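Local coordinates for protein SAHS4 (Ramazzottius varieornatus, PDB 5Z4G) that binds zinc and probably acts as a secreted molecular shield that protects tardigrades when water is scarce, at residues Tyr134-Gly138 against Asp139-Gln143. Numbering follows the deposited sequence.
Sequences YTATG and DDLEQ
The carbonyl oxygen E142 O is gripped twice: T135 N donates to it over 2.9 Å at a nearly straight 173°, and a water that also bonds T135 OG1 donates the second hydrogen bond to E142 O. T135 OG1 is hydrogen-bonded as well to Q116 on the neighbouring strand 116-123. The return bond, from E142 N to T135 O, is 2.8 Å long, which makes T135 and E142 a hydrogen-bonded antiparallel pair. Nearer the turn, T137 and D140 form another, less regular one: T137 N donates to D140 O at a distinctly bent N-H...O angle, while D140 N reaches T137 O over a longer 3.2 Å. G138 and D139 fill the corners of this type II' turn, and G138 has the positive phi that favours glycine.

Y134, A136, L141 and Q143 share the other face. With CG anti to the backbone N (chi1 178°), Q143 runs extended beside the Y134 side chain; its CG lies 3.6 Å from Y134 CE2, and NE2 donates to Y134 OH (3.0 Å), with ring and amide planes 42° apart. Y156 holds the other end of that amide, Q143 OE1. L141 CD2 touches the edge of the Y134 ring at CD2 (3.9 Å), and W28 of strand 26-30 touches both A136 and L141. Antiparallel strands closed by a two-residue turn define a beta hairpin, here joining strands 128-137 and 140-147 in an up-and-down antiparallel sheet consistent with an FABP-like fold.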
# COMPACT_ATOMS: atom_id res chain seq x y z
N TYR A 134 7.24 1.55 1.47
CA TYR A 134 6.82 2.94 1.27
C TYR A 134 8.00 3.80 1.65
O TYR A 134 8.41 3.83 2.81
CB TYR A 134 5.59 3.27 2.14
CG TYR A 134 4.39 2.44 1.76
CD1 TYR A 134 4.21 1.14 2.28
CD2 TYR A 134 3.44 2.92 0.85
CE1 TYR A 134 3.11 0.37 1.92
CE2 TYR A 134 2.34 2.16 0.48
CZ TYR A 134 2.18 0.89 1.01
OH TYR A 134 1.10 0.14 0.63
N THR A 135 8.56 4.49 0.65
CA THR A 135 9.73 5.34 0.81
C THR A 135 9.34 6.74 0.37
O THR A 135 8.99 6.95 -0.79
CB THR A 135 10.91 4.84 -0.04
OG1 THR A 135 11.10 3.45 0.22
CG2 THR A 135 12.20 5.60 0.30
N ALA A 136 9.40 7.69 1.30
CA ALA A 136 8.95 9.05 1.04
C ALA A 136 10.01 10.06 1.44
O ALA A 136 10.71 9.85 2.42
CB ALA A 136 7.63 9.35 1.76
N THR A 137 10.14 11.12 0.66
CA THR A 137 10.90 12.30 1.06
C THR A 137 10.07 13.48 0.60
O THR A 137 9.74 13.58 -0.60
CB THR A 137 12.31 12.38 0.43
OG1 THR A 137 13.08 11.24 0.83
CG2 THR A 137 13.02 13.65 0.89
N GLY A 138 9.73 14.37 1.53
CA GLY A 138 8.94 15.56 1.23
C GLY A 138 7.63 15.18 0.57
O GLY A 138 6.88 14.33 1.09
N ASP A 139 7.38 15.77 -0.60
CA ASP A 139 6.09 15.64 -1.28
C ASP A 139 5.95 14.37 -2.13
O ASP A 139 4.93 14.19 -2.79
CB ASP A 139 5.81 16.87 -2.16
CG ASP A 139 5.71 18.17 -1.37
OD1 ASP A 139 5.47 18.15 -0.15
OD2 ASP A 139 5.85 19.23 -2.01
N ASP A 140 6.97 13.51 -2.15
CA ASP A 140 6.99 12.34 -3.04
C ASP A 140 7.08 11.02 -2.29
O ASP A 140 7.87 10.88 -1.35
CB ASP A 140 8.17 12.45 -4.00
CG ASP A 140 8.11 13.72 -4.82
OD1 ASP A 140 7.12 13.90 -5.56
OD2 ASP A 140 9.03 14.55 -4.70
N LEU A 141 6.26 10.06 -2.71
CA LEU A 141 6.29 8.71 -2.14
C LEU A 141 6.45 7.68 -3.24
O LEU A 141 5.76 7.73 -4.27
CB LEU A 141 5.02 8.43 -1.32
CG LEU A 141 4.96 7.08 -0.56
CD1 LEU A 141 4.26 7.27 0.78
CD2 LEU A 141 4.31 6.00 -1.39
N GLU A 142 7.38 6.74 -3.02
CA GLU A 142 7.55 5.58 -3.89
C GLU A 142 7.04 4.34 -3.16
O GLU A 142 7.48 4.05 -2.05
CB GLU A 142 9.03 5.40 -4.30
CG GLU A 142 9.27 4.37 -5.42
CD GLU A 142 10.73 4.22 -5.85
OE1 GLU A 142 11.08 3.17 -6.43
OE2 GLU A 142 11.55 5.14 -5.61
N GLN A 143 6.11 3.63 -3.79
CA GLN A 143 5.57 2.38 -3.28
C GLN A 143 6.12 1.25 -4.15
O GLN A 143 5.82 1.16 -5.33
CB GLN A 143 4.04 2.42 -3.32
CG GLN A 143 3.34 1.14 -2.86
CD GLN A 143 1.86 1.13 -3.22
OE1 GLN A 143 1.46 1.60 -4.29
NE2 GLN A 143 1.04 0.55 -2.35
O HOH W 1 9.58 2.10 -1.72